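Local coordinates for protein MJ1225 (Methanocaldococcus jannaschii, PDB 3KH5), which is of unknown function but binds AMP and ADP through its four CBS repeats and is a putative archaeal homolog of the gamma subunit of AMPK, at residues D56-M61 with T197-L202; A171-R176 with R180-V185. One frame throughout, in Å; residues are numbered along the deposited sequence.

In the fold
From the N terminus, the chain reaches helix 54-63 in the first CBS repeat after helix 23-33 and two strands. It then runs through the second repeat and into the third, where helix 167-177 turns into strand 181-186. This short return is contact 2. The chain goes back along strand 189-195 and enters helix 196-203, which meets helix 54-63 in contact 1. Contact 1 thus closes a loop of 135 residues, and contact 2 is nested inside it. The two contacts also touch, since Val58 packs on Ala171 and Phe199 lies against Met174. Together they tie the first repeat to the third, and both reach the same AMP.

Contact 1. Residues D56-M61 with T197-L202; sequences DIVDFM and TDFIKL. With AMP (adenosine monophosphate), chain C; ADP (adenosine-5'-diphosphate), chain D.
Helices 56-61 and 197-202 cross at 63°, with their axes 9.7 Å apart, and Val58 and Phe199 bring the backbones closest. No hydrogen bond joins the two segments, so apolar side chains carry the contact. Ile57 and Ile200 cross at about a right angle. The tip of Ile200, CD1, sits 3.6 Å from CG2 of Ile57. Both methyls of Val58 lie near CD2 of Phe199, CG2 at 3.9 Å. Met61 bends at its last torsion (chi3 25°), which turns its methyl CE back to 3.7 Å from CB of Phe199. Met61 CE and Val58 CG2 approach the Phe199 ring obliquely.

Each helix also holds a nucleotide ribose by an aspartate near its start. Asp56 takes one hydroxyl on each oxygen, with ADP O3' 2.6 Å from OD1 and ADP O2' 2.6 Å from OD2. Asp198 repeats this with AMP, whose O3' is 2.8 Å from OD1. The backbone N of Thr53 hydrogen-bonds Asp56 OD2, and that of Thr195 hydrogen-bonds Asp198 OD2, each from three residues earlier. Asp56 OD1 also forms a salt bridge with Lys66 NZ. Thr197 adds a weak bond from OG1 to the AMP phosphate.

Around this core, Leu27 of helix 23-33 touches both isoleucines. Helix 167-177 packs on Val58, Met61 and Phe199, and Met225 and Ile228 of helix 225-228 touch Phe199.

Contact 2. Residues A171-R176 with R180-V185; sequences ARTMVR and RRLPVV. With ADP (adenosine-5'-diphosphate), chain E; AMP (adenosine monophosphate), chain C.
Leu182 reaches from the strand to helix 171-176 and meets two residues with one methyl. Its CD1 lies 3.8 Å from CG of Met174 and 3.8 Å from CG2 of Thr173. Both side chains meet the leucine at a slant. Met174 is extended beyond CG (chi3 177°), which carries CE past the leucine to 3.8 Å from the carbonyl O of Arg180. This is the tight, buried part. The outer side is looser: Thr173 is partly exposed, and its OG1 bonds back to the O of Asp169 in its own helix.

At the start of the strand the polar groups face nucleotides instead. The backbone N of Arg180 points almost straight at ADP O3B (3.0 Å, 177°), and the N of Arg181 binds O2B of the same phosphate. The other methyl of Leu182, CD2, is 3.6 Å from the adenine N6, which bonds to Arg181 O. The Arg181 guanidinium bridges two ligands at its edge. NE and NH2 both hold ADP O1B, NH2 at 2.7 Å, while NH1 holds AMP O3P at 2.6 Å. Arg180 NE lies over one face of that guanidinium, 3.7 Å above its plane. Arg180 NH1 and NH2 make salt bridges to O2B of two further ADP molecules, one each.

The helix-to-strand return belongs to the third CBS repeat: helix 167-177 turns into the antiparallel pair 181-186/189-195, and Arg180 and Arg181 at the turn join several nucleotide pockets.

Contact 1. Residues D56-M61 with T197-L202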
ATOM      1  N   ASP A  56       4.207   1.470  -6.533  1.00 28.41           N
ATOM      2  CA  ASP A  56       4.952   1.985  -7.678  1.00 28.48           C
ATOM      3  C   ASP A  56       6.409   1.540  -7.632  1.00 28.61           C
ATOM      4  O   ASP A  56       7.026   1.292  -8.671  1.00 28.35           O
ATOM      5  CB  ASP A  56       4.896   3.506  -7.701  1.00 28.22           C
ATOM      6  CG  ASP A  56       3.502   4.028  -7.929  1.00 28.20           C
ATOM      7  OD1 ASP A  56       2.881   3.631  -8.938  1.00 27.08           O
ATOM      8  OD2 ASP A  56       3.033   4.849  -7.110  1.00 27.79           O
ATOM      9  N   ILE A  57       6.953   1.464  -6.418  1.00 29.15           N
ATOM     10  CA  ILE A  57       8.326   1.011  -6.210  1.00 29.59           C
ATOM     11  C   ILE A  57       8.432  -0.482  -6.516  1.00 29.88           C
ATOM     12  O   ILE A  57       9.402  -0.921  -7.132  1.00 30.24           O
ATOM     13  CB  ILE A  57       8.835   1.282  -4.765  1.00 29.65           C
ATOM     14  CG1 ILE A  57       8.802   2.783  -4.424  1.00 29.51           C
ATOM     15  CG2 ILE A  57      10.246   0.677  -4.547  1.00 29.46           C
ATOM     16  CD1 ILE A  57       9.731   3.672  -5.261  1.00 29.79           C
ATOM     17  N   VAL A  58       7.432  -1.252  -6.087  1.00 30.04           N
ATOM     18  CA  VAL A  58       7.359  -2.692  -6.392  1.00 30.34           C
ATOM     19  C   VAL A  58       7.258  -2.956  -7.907  1.00 30.46           C
ATOM     20  O   VAL A  58       7.844  -3.913  -8.422  1.00 30.51           O
ATOM     21  CB  VAL A  58       6.209  -3.384  -5.607  1.00 30.38           C
ATOM     22  CG1 VAL A  58       5.978  -4.818  -6.083  1.00 30.28           C
ATOM     23  CG2 VAL A  58       6.517  -3.379  -4.118  1.00 30.41           C
ATOM     24  N   ASP A  59       6.518  -2.095  -8.599  1.00 30.50           N
ATOM     25  CA  ASP A  59       6.430  -2.078 -10.062  1.00 30.64           C
ATOM     26  C   ASP A  59       7.823  -1.854 -10.689  1.00 30.78           C
ATOM     27  O   ASP A  59       8.309  -2.666 -11.486  1.00 30.89           O
ATOM     28  CB  ASP A  59       5.444  -0.956 -10.434  1.00 30.56           C
ATOM     29  CG  ASP A  59       5.099  -0.907 -11.914  1.00 30.85           C
ATOM     30  OD1 ASP A  59       5.933  -1.274 -12.763  1.00 30.64           O
ATOM     31  OD2 ASP A  59       3.976  -0.452 -12.230  1.00 31.31           O
ATOM     32  N   PHE A  60       8.443  -0.742 -10.298  1.00 30.93           N
ATOM     33  CA  PHE A  60       9.805  -0.359 -10.671  1.00 31.28           C
ATOM     34  C   PHE A  60      10.844  -1.467 -10.452  1.00 31.54           C
ATOM     35  O   PHE A  60      11.718  -1.678 -11.291  1.00 31.66           O
ATOM     36  CB  PHE A  60      10.166   0.892  -9.863  1.00 31.28           C
ATOM     37  CG  PHE A  60      11.589   1.343  -9.998  1.00 31.56           C
ATOM     38  CD1 PHE A  60      12.064   1.864 -11.198  1.00 31.75           C
ATOM     39  CD2 PHE A  60      12.445   1.302  -8.900  1.00 32.21           C
ATOM     40  CE1 PHE A  60      13.380   2.304 -11.311  1.00 32.08           C
ATOM     41  CE2 PHE A  60      13.763   1.740  -9.001  1.00 32.43           C
ATOM     42  CZ  PHE A  60      14.231   2.242 -10.209  1.00 32.13           C
ATOM     43  N   MET A  61      10.733  -2.172  -9.329  1.00 31.91           N
ATOM     44  CA  MET A  61      11.673  -3.235  -8.974  1.00 32.51           C
ATOM     45  C   MET A  61      11.572  -4.478  -9.857  1.00 32.52           C
ATOM     46  O   MET A  61      12.470  -5.325  -9.833  1.00 32.67           O
ATOM     47  CB  MET A  61      11.475  -3.650  -7.517  1.00 32.67           C
ATOM     48  CG  MET A  61      12.182  -2.773  -6.492  1.00 34.30           C
ATOM     49  SD  MET A  61      11.579  -3.034  -4.799  1.00 37.39           S
ATOM     50  CE  MET A  61      10.940  -4.715  -4.874  1.00 37.35           C
ATOM     51  N   THR A 197       5.403  -3.144   1.503  1.00 31.96           N
ATOM     52  CA  THR A 197       6.236  -2.513   2.538  1.00 32.63           C
ATOM     53  C   THR A 197       7.483  -3.349   2.865  1.00 32.85           C
ATOM     54  O   THR A 197       8.586  -2.807   3.034  1.00 32.79           O
ATOM     55  CB  THR A 197       5.389  -2.258   3.824  1.00 32.58           C
ATOM     56  OG1 THR A 197       4.504  -1.152   3.603  1.00 33.38           O
ATOM     57  CG2 THR A 197       6.265  -1.951   5.029  1.00 33.02           C
ATOM     58  N   ASP A 198       7.292  -4.665   2.947  1.00 33.44           N
ATOM     59  CA  ASP A 198       8.387  -5.616   3.141  1.00 34.20           C
ATOM     60  C   ASP A 198       9.438  -5.493   2.042  1.00 35.19           C
ATOM     61  O   ASP A 198      10.637  -5.630   2.301  1.00 35.15           O
ATOM     62  CB  ASP A 198       7.842  -7.048   3.170  1.00 33.92           C
ATOM     63  CG  ASP A 198       6.965  -7.313   4.377  1.00 33.40           C
ATOM     64  OD1 ASP A 198       7.365  -6.946   5.501  1.00 33.91           O
ATOM     65  OD2 ASP A 198       5.872  -7.896   4.208  1.00 31.71           O
ATOM     66  N   PHE A 199       8.980  -5.236   0.818  1.00 36.52           N
ATOM     67  CA  PHE A 199       9.881  -5.081  -0.316  1.00 38.09           C
ATOM     68  C   PHE A 199      10.716  -3.781  -0.198  1.00 39.33           C
ATOM     69  O   PHE A 199      11.916  -3.793  -0.525  1.00 39.55           O
ATOM     70  CB  PHE A 199       9.135  -5.229  -1.667  1.00 37.94           C
ATOM     71  CG  PHE A 199       8.546  -6.625  -1.917  1.00 38.21           C
ATOM     72  CD1 PHE A 199       8.764  -7.678  -1.022  1.00 38.60           C
ATOM     73  CD2 PHE A 199       7.799  -6.884  -3.069  1.00 38.44           C
ATOM     74  CE1 PHE A 199       8.229  -8.951  -1.257  1.00 38.44           C
ATOM     75  CE2 PHE A 199       7.264  -8.159  -3.313  1.00 38.29           C
ATOM     76  CZ  PHE A 199       7.481  -9.190  -2.403  1.00 38.56           C
ATOM     77  N   ILE A 200      10.104  -2.693   0.302  1.00 41.10           N
ATOM     78  CA  ILE A 200      10.838  -1.435   0.570  1.00 42.83           C
ATOM     79  C   ILE A 200      11.856  -1.600   1.693  1.00 43.82           C
ATOM     80  O   ILE A 200      12.986  -1.085   1.612  1.00 44.10           O
ATOM     81  CB  ILE A 200       9.927  -0.251   1.028  1.00 42.91           C
ATOM     82  CG1 ILE A 200       8.615  -0.148   0.209  1.00 43.19           C
ATOM     83  CG2 ILE A 200      10.701   1.096   0.951  1.00 43.10           C
ATOM     84  CD1 ILE A 200       8.830   0.153  -1.264  1.00 43.64           C
ATOM     85  N   LYS A 201      11.438  -2.285   2.757  1.00 44.91           N
ATOM     86  CA  LYS A 201      12.283  -2.518   3.924  1.00 46.02           C
ATOM     87  C   LYS A 201      13.506  -3.343   3.550  1.00 46.70           C
ATOM     88  O   LYS A 201      14.600  -3.104   4.069  1.00 46.76           O
ATOM     89  CB  LYS A 201      11.501  -3.231   5.026  1.00 46.04           C
ATOM     90  CG  LYS A 201      10.476  -2.370   5.749  1.00 46.84           C
ATOM     91  CD  LYS A 201       9.683  -3.226   6.725  1.00 48.13           C
ATOM     92  CE  LYS A 201       8.951  -2.379   7.755  1.00 48.88           C
ATOM     93  NZ  LYS A 201       8.116  -3.223   8.659  1.00 49.44           N
ATOM     94  N   LEU A 202      13.313  -4.312   2.656  1.00 47.59           N
ATOM     95  CA  LEU A 202      14.419  -5.110   2.143  1.00 48.62           C
ATOM     96  C   LEU A 202      15.456  -4.223   1.453  1.00 49.83           C
ATOM     97  O   LEU A 202      16.654  -4.412   1.645  1.00 49.85           O
ATOM     98  CB  LEU A 202      13.918  -6.204   1.194  1.00 48.20           C
ATOM     99  CG  LEU A 202      14.968  -7.208   0.695  1.00 47.61           C
ATOM    100  CD1 LEU A 202      15.646  -7.953   1.848  1.00 47.02           C
ATOM    101  CD2 LEU A 202      14.345  -8.199  -0.265  1.00 46.13           C
TER
HETATM  102  P   AMP C 282       1.490  -2.655   5.458  1.00 51.11           P
HETATM  103  O1P AMP C 282       1.695  -1.209   5.733  1.00 51.58           O
HETATM  104  O2P AMP C 282       1.730  -2.989   3.896  1.00 51.23           O
HETATM  105  O3P AMP C 282      -0.029  -3.132   5.761  1.00 51.12           O
HETATM  106  O5' AMP C 282       2.473  -3.622   6.278  1.00 49.83           O
HETATM  107  C5' AMP C 282       3.394  -3.152   7.291  1.00 47.18           C
HETATM  108  C4' AMP C 282       3.961  -4.345   8.065  1.00 44.98           C
HETATM  109  O4' AMP C 282       2.808  -4.990   8.678  1.00 43.42           O
HETATM  110  C3' AMP C 282       4.551  -5.328   7.037  1.00 44.30           C
HETATM  111  O3' AMP C 282       5.766  -5.922   7.540  1.00 44.98           O
HETATM  112  C2' AMP C 282       3.464  -6.393   6.910  1.00 43.00           C
HETATM  113  O2' AMP C 282       4.049  -7.670   6.632  1.00 43.01           O
HETATM  114  C1' AMP C 282       2.822  -6.375   8.300  1.00 41.73           C
HETATM  115  N9  AMP C 282       1.413  -6.869   8.289  1.00 39.34           N
HETATM  116  C8  AMP C 282       0.429  -6.468   7.479  1.00 38.26           C
HETATM  117  N7  AMP C 282      -0.689  -7.135   7.763  1.00 37.07           N
HETATM  118  C5  AMP C 282      -0.411  -7.967   8.760  1.00 36.71           C
HETATM  119  C6  AMP C 282      -1.161  -8.895   9.466  1.00 36.16           C
HETATM  120  N6  AMP C 282      -2.446  -9.083   9.169  1.00 35.47           N
HETATM  121  N1  AMP C 282      -0.568  -9.595  10.451  1.00 36.38           N
HETATM  122  C2  AMP C 282       0.715  -9.412  10.755  1.00 36.23           C
HETATM  123  N3  AMP C 282       1.458  -8.532  10.098  1.00 36.57           N
HETATM  124  C4  AMP C 282       0.923  -7.800   9.102  1.00 37.74           C
HETATM  125  PB  ADP D 283      -3.958   2.144  -2.638  1.00 39.70           P
HETATM  126  O1B ADP D 283      -4.901   1.049  -3.002  1.00 39.91           O
HETATM  127  O2B ADP D 283      -3.339   1.928  -1.147  1.00 40.06           O
HETATM  128  O3B ADP D 283      -4.629   3.617  -2.621  1.00 40.07           O
HETATM  129  PA  ADP D 283      -1.544   1.330  -3.365  1.00 36.13           P
HETATM  130  O1A ADP D 283      -1.419  -0.022  -3.954  1.00 36.91           O
HETATM  131  O2A ADP D 283      -0.148   2.069  -2.960  1.00 36.23           O
HETATM  132  O3A ADP D 283      -2.756   2.308  -3.654  1.00 38.46           O
HETATM  133  O5' ADP D 283      -1.124   1.893  -4.859  1.00 34.15           O
HETATM  134  C5' ADP D 283      -1.554   1.306  -6.127  1.00 30.46           C
HETATM  135  C4' ADP D 283      -1.388   2.296  -7.321  1.00 28.28           C
HETATM  136  O4' ADP D 283      -2.422   3.324  -7.194  1.00 27.79           O
HETATM  137  C3' ADP D 283      -0.032   3.032  -7.390  1.00 27.65           C
HETATM  138  O3' ADP D 283       0.377   3.121  -8.761  1.00 27.89           O
HETATM  139  C2' ADP D 283      -0.355   4.415  -6.817  1.00 27.48           C
HETATM  140  O2' ADP D 283       0.506   5.438  -7.344  1.00 28.15           O
HETATM  141  C1' ADP D 283      -1.786   4.621  -7.300  1.00 27.45           C
HETATM  142  N9  ADP D 283      -2.514   5.591  -6.430  1.00 27.57           N
HETATM  143  C8  ADP D 283      -2.624   5.610  -5.097  1.00 27.68           C
HETATM  144  N7  ADP D 283      -3.374   6.657  -4.729  1.00 28.20           N
HETATM  145  C5  ADP D 283      -3.738   7.300  -5.834  1.00 27.68           C
HETATM  146  C6  ADP D 283      -4.502   8.430  -6.098  1.00 28.32           C
HETATM  147  N6  ADP D 283      -5.053   9.128  -5.110  1.00 28.14           N
HETATM  148  N1  ADP D 283      -4.672   8.807  -7.377  1.00 28.28           N
HETATM  149  C2  ADP D 283      -4.132   8.127  -8.382  1.00 28.32           C
HETATM  150  N3  ADP D 283      -3.400   7.046  -8.163  1.00 27.69           N
HETATM  151  C4  ADP D 283      -3.192   6.619  -6.908  1.00 27.96           C

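Contact 2. Residues A171-R176 with R180-V185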
ATOM      1  N   ALA A 171       6.226  -9.844  -6.835  1.00 31.03           N
ATOM      2  CA  ALA A 171       6.075  -8.439  -7.236  1.00 30.80           C
ATOM      3  C   ALA A 171       5.120  -8.271  -8.417  1.00 30.87           C
ATOM      4  O   ALA A 171       4.309  -7.339  -8.454  1.00 30.44           O
ATOM      5  CB  ALA A 171       7.433  -7.831  -7.564  1.00 30.60           C
ATOM      6  N   ARG A 172       5.254  -9.166  -9.393  1.00 31.21           N
ATOM      7  CA  ARG A 172       4.343  -9.240 -10.525  1.00 31.93           C
ATOM      8  C   ARG A 172       2.925  -9.469 -10.048  1.00 31.71           C
ATOM      9  O   ARG A 172       2.005  -8.769 -10.464  1.00 31.82           O
ATOM     10  CB  ARG A 172       4.749 -10.396 -11.421  1.00 32.28           C
ATOM     11  CG  ARG A 172       5.947 -10.107 -12.257  1.00 34.61           C
ATOM     12  CD  ARG A 172       5.488  -9.747 -13.636  1.00 38.99           C
ATOM     13  NE  ARG A 172       6.285 -10.489 -14.596  1.00 42.16           N
ATOM     14  CZ  ARG A 172       6.571 -10.066 -15.820  1.00 43.92           C
ATOM     15  NH1 ARG A 172       6.123  -8.893 -16.250  1.00 44.39           N
ATOM     16  NH2 ARG A 172       7.312 -10.822 -16.621  1.00 44.70           N
ATOM     17  N   THR A 173       2.761 -10.453  -9.165  1.00 31.68           N
ATOM     18  CA  THR A 173       1.451 -10.797  -8.630  1.00 31.47           C
ATOM     19  C   THR A 173       0.818  -9.592  -7.951  1.00 31.14           C
ATOM     20  O   THR A 173      -0.360  -9.318  -8.166  1.00 30.93           O
ATOM     21  CB  THR A 173       1.516 -11.992  -7.649  1.00 31.69           C
ATOM     22  OG1 THR A 173       2.142 -13.107  -8.292  1.00 32.28           O
ATOM     23  CG2 THR A 173       0.124 -12.410  -7.202  1.00 31.61           C
ATOM     24  N   MET A 174       1.598  -8.869  -7.148  1.00 30.73           N
ATOM     25  CA  MET A 174       1.081  -7.696  -6.444  1.00 30.52           C
ATOM     26  C   MET A 174       0.628  -6.613  -7.421  1.00 30.39           C
ATOM     27  O   MET A 174      -0.487  -6.094  -7.320  1.00 30.10           O
ATOM     28  CB  MET A 174       2.139  -7.114  -5.498  1.00 30.70           C
ATOM     29  CG  MET A 174       2.407  -7.923  -4.240  1.00 30.89           C
ATOM     30  SD  MET A 174       3.680  -7.147  -3.216  1.00 32.99           S
ATOM     31  CE  MET A 174       3.678  -8.274  -1.818  1.00 32.46           C
ATOM     32  N   VAL A 175       1.508  -6.272  -8.361  1.00 30.55           N
ATOM     33  CA  VAL A 175       1.281  -5.146  -9.266  1.00 30.96           C
ATOM     34  C   VAL A 175       0.180  -5.418 -10.295  1.00 31.33           C
ATOM     35  O   VAL A 175      -0.672  -4.554 -10.533  1.00 31.40           O
ATOM     36  CB  VAL A 175       2.600  -4.682  -9.937  1.00 30.82           C
ATOM     37  CG1 VAL A 175       2.332  -3.699 -11.076  1.00 30.82           C
ATOM     38  CG2 VAL A 175       3.527  -4.051  -8.900  1.00 30.95           C
ATOM     39  N   ARG A 176       0.183  -6.616 -10.884  1.00 31.77           N
ATOM     40  CA  ARG A 176      -0.860  -7.006 -11.844  1.00 32.38           C
ATOM     41  C   ARG A 176      -2.258  -7.035 -11.222  1.00 32.50           C
ATOM     42  O   ARG A 176      -3.238  -6.652 -11.865  1.00 32.53           O
ATOM     43  CB  ARG A 176      -0.565  -8.376 -12.467  1.00 32.48           C
ATOM     44  CG  ARG A 176       0.695  -8.456 -13.336  1.00 33.50           C
ATOM     45  CD  ARG A 176       0.575  -7.654 -14.638  1.00 35.05           C
ATOM     46  NE  ARG A 176      -0.746  -7.729 -15.263  1.00 36.38           N
ATOM     47  CZ  ARG A 176      -1.194  -6.840 -16.146  1.00 36.91           C
ATOM     48  NH1 ARG A 176      -0.431  -5.812 -16.503  1.00 36.75           N
ATOM     49  NH2 ARG A 176      -2.407  -6.968 -16.669  1.00 36.85           N
ATOM     50  N   ARG A 180      -1.561  -4.895  -2.353  1.00 33.11           N
ATOM     51  CA  ARG A 180      -0.369  -4.650  -1.532  1.00 33.24           C
ATOM     52  C   ARG A 180      -0.027  -5.813  -0.608  1.00 32.73           C
ATOM     53  O   ARG A 180       1.134  -5.984  -0.238  1.00 32.60           O
ATOM     54  CB  ARG A 180      -0.543  -3.397  -0.672  1.00 33.46           C
ATOM     55  CG  ARG A 180      -0.588  -2.092  -1.448  1.00 35.28           C
ATOM     56  CD  ARG A 180      -1.163  -0.965  -0.598  1.00 38.10           C
ATOM     57  NE  ARG A 180      -0.483  -0.814   0.691  1.00 40.67           N
ATOM     58  CZ  ARG A 180      -0.767   0.133   1.584  1.00 42.17           C
ATOM     59  NH1 ARG A 180      -1.718   1.027   1.334  1.00 42.86           N
ATOM     60  NH2 ARG A 180      -0.097   0.190   2.728  1.00 42.90           N
ATOM     61  N   ARG A 181      -1.036  -6.590  -0.214  1.00 32.42           N
ATOM     62  CA  ARG A 181      -0.810  -7.681   0.745  1.00 32.43           C
ATOM     63  C   ARG A 181      -1.282  -9.042   0.217  1.00 32.30           C
ATOM     64  O   ARG A 181      -2.434  -9.213  -0.210  1.00 32.01           O
ATOM     65  CB  ARG A 181      -1.416  -7.378   2.130  1.00 32.69           C
ATOM     66  CG  ARG A 181      -2.147  -6.018   2.231  1.00 33.89           C
ATOM     67  CD  ARG A 181      -1.484  -4.834   2.949  1.00 36.49           C
ATOM     68  NE  ARG A 181      -2.553  -3.852   2.826  1.00 38.00           N
ATOM     69  CZ  ARG A 181      -2.630  -2.602   3.311  1.00 39.02           C
ATOM     70  NH1 ARG A 181      -1.654  -2.032   4.082  1.00 39.62           N
ATOM     71  NH2 ARG A 181      -3.756  -1.909   3.020  1.00 38.93           N
ATOM     72  N   LEU A 182      -0.360  -9.999   0.244  1.00 32.31           N
ATOM     73  CA  LEU A 182      -0.640 -11.363  -0.169  1.00 32.55           C
ATOM     74  C   LEU A 182      -0.432 -12.305   1.010  1.00 32.76           C
ATOM     75  O   LEU A 182       0.629 -12.284   1.642  1.00 32.70           O
ATOM     76  CB  LEU A 182       0.262 -11.774  -1.342  1.00 32.51           C
ATOM     77  CG  LEU A 182       0.232 -10.932  -2.628  1.00 32.63           C
ATOM     78  CD1 LEU A 182       1.238 -11.466  -3.640  1.00 32.71           C
ATOM     79  CD2 LEU A 182      -1.162 -10.869  -3.251  1.00 32.63           C
ATOM     80  N   PRO A 183      -1.454 -13.115   1.329  1.00 33.09           N
ATOM     81  CA  PRO A 183      -1.220 -14.201   2.276  1.00 33.58           C
ATOM     82  C   PRO A 183      -0.235 -15.204   1.673  1.00 34.35           C
ATOM     83  O   PRO A 183      -0.266 -15.438   0.457  1.00 34.25           O
ATOM     84  CB  PRO A 183      -2.605 -14.841   2.431  1.00 33.48           C
ATOM     85  CG  PRO A 183      -3.577 -13.800   1.975  1.00 32.95           C
ATOM     86  CD  PRO A 183      -2.865 -13.036   0.908  1.00 33.05           C
ATOM     87  N   VAL A 184       0.651 -15.758   2.496  1.00 35.51           N
ATOM     88  CA  VAL A 184       1.563 -16.798   2.026  1.00 36.80           C
ATOM     89  C   VAL A 184       0.977 -18.134   2.476  1.00 38.27           C
ATOM     90  O   VAL A 184       0.673 -18.324   3.657  1.00 38.34           O
ATOM     91  CB  VAL A 184       3.017 -16.589   2.523  1.00 36.51           C
ATOM     92  CG1 VAL A 184       3.967 -17.548   1.827  1.00 36.28           C
ATOM     93  CG2 VAL A 184       3.468 -15.141   2.297  1.00 36.39           C
ATOM     94  N   VAL A 185       0.784 -19.034   1.518  1.00 40.17           N
ATOM     95  CA  VAL A 185       0.052 -20.278   1.741  1.00 42.16           C
ATOM     96  C   VAL A 185       0.913 -21.452   1.289  1.00 43.58           C
ATOM     97  O   VAL A 185       1.563 -21.381   0.245  1.00 43.67           O
ATOM     98  CB  VAL A 185      -1.306 -20.262   0.983  1.00 42.07           C
ATOM     99  CG1 VAL A 185      -1.995 -21.623   1.037  1.00 42.17           C
ATOM    100  CG2 VAL A 185      -2.223 -19.187   1.557  1.00 42.26           C
TER
HETATM  101  PB  ADP E 284      -4.754  -4.217  -0.345  1.00 47.80           P
HETATM  102  O1B ADP E 284      -4.560  -3.463   0.920  1.00 47.89           O
HETATM  103  O2B ADP E 284      -4.050  -5.707  -0.300  1.00 46.75           O
HETATM  104  O3B ADP E 284      -4.125  -3.486  -1.646  1.00 47.81           O
HETATM  105  PA  ADP E 284      -7.417  -3.396  -1.072  1.00 44.76           P
HETATM  106  O1A ADP E 284      -8.098  -2.667   0.026  1.00 45.01           O
HETATM  107  O2A ADP E 284      -6.737  -2.443  -2.180  1.00 44.93           O
HETATM  108  O3A ADP E 284      -6.313  -4.473  -0.580  1.00 46.09           O
HETATM  109  O5' ADP E 284      -8.407  -4.428  -1.772  1.00 43.23           O
HETATM  110  C5' ADP E 284      -9.523  -4.049  -2.597  1.00 40.37           C
HETATM  111  C4' ADP E 284     -10.422  -5.310  -2.709  1.00 38.76           C
HETATM  112  O4' ADP E 284      -9.575  -6.422  -3.148  1.00 37.85           O
HETATM  113  C3' ADP E 284     -11.034  -5.722  -1.358  1.00 37.84           C
HETATM  114  O3' ADP E 284     -12.338  -6.273  -1.572  1.00 38.01           O
HETATM  115  C2' ADP E 284     -10.078  -6.800  -0.837  1.00 37.10           C
HETATM  116  O2' ADP E 284     -10.758  -7.750   0.001  1.00 35.85           O
HETATM  117  C1' ADP E 284      -9.578  -7.464  -2.130  1.00 37.00           C
HETATM  118  N9  ADP E 284      -8.205  -8.051  -1.929  1.00 36.21           N
HETATM  119  C8  ADP E 284      -7.172  -7.495  -1.286  1.00 36.35           C
HETATM  120  N7  ADP E 284      -6.126  -8.324  -1.306  1.00 36.12           N
HETATM  121  C5  ADP E 284      -6.486  -9.418  -1.962  1.00 36.26           C
HETATM  122  C6  ADP E 284      -5.831 -10.601  -2.295  1.00 36.42           C
HETATM  123  N6  ADP E 284      -4.565 -10.807  -1.936  1.00 36.12           N
HETATM  124  N1  ADP E 284      -6.505 -11.532  -2.990  1.00 36.59           N
HETATM  125  C2  ADP E 284      -7.770 -11.335  -3.350  1.00 36.52           C
HETATM  126  N3  ADP E 284      -8.418 -10.216  -3.047  1.00 36.40           N
HETATM  127  C4  ADP E 284      -7.806  -9.243  -2.357  1.00 36.27           C
HETATM  128  P   AMP C 282       1.490  -2.655   5.458  1.00 51.11           P
HETATM  129  O1P AMP C 282       1.695  -1.209   5.733  1.00 51.58           O
HETATM  130  O2P AMP C 282       1.730  -2.989   3.896  1.00 51.23           O
HETATM  131  O3P AMP C 282      -0.029  -3.132   5.761  1.00 51.12           O
HETATM  132  O5' AMP C 282       2.473  -3.622   6.278  1.00 49.83           O
HETATM  133  C5' AMP C 282       3.394  -3.152   7.291  1.00 47.18           C
HETATM  134  C4' AMP C 282       3.961  -4.345   8.065  1.00 44.98           C
HETATM  135  O4' AMP C 282       2.808  -4.990   8.678  1.00 43.42           O
HETATM  136  C3' AMP C 282       4.551  -5.328   7.037  1.00 44.30           C
HETATM  137  O3' AMP C 282       5.766  -5.922   7.540  1.00 44.98           O
HETATM  138  C2' AMP C 282       3.464  -6.393   6.910  1.00 43.00           C
HETATM  139  O2' AMP C 282       4.049  -7.670   6.632  1.00 43.01           O
HETATM  140  C1' AMP C 282       2.822  -6.375   8.300  1.00 41.73           C
HETATM  141  N9  AMP C 282       1.413  -6.869   8.289  1.00 39.34           N
HETATM  142  C8  AMP C 282       0.429  -6.468   7.479  1.00 38.26           C
HETATM  143  N7  AMP C 282      -0.689  -7.135   7.763  1.00 37.07           N
HETATM  144  C5  AMP C 282      -0.411  -7.967   8.760  1.00 36.71           C
HETATM  145  C6  AMP C 282      -1.161  -8.895   9.466  1.00 36.16           C
HETATM  146  N6  AMP C 282      -2.446  -9.083   9.169  1.00 35.47           N
HETATM  147  N1  AMP C 282      -0.568  -9.595  10.451  1.00 36.38           N
HETATM  148  C2  AMP C 282       0.715  -9.412  10.755  1.00 36.23           C
HETATM  149  N3  AMP C 282       1.458  -8.532  10.098  1.00 36.57           N
HETATM  150  C4  AMP C 282       0.923  -7.800   9.102  1.00 37.74           C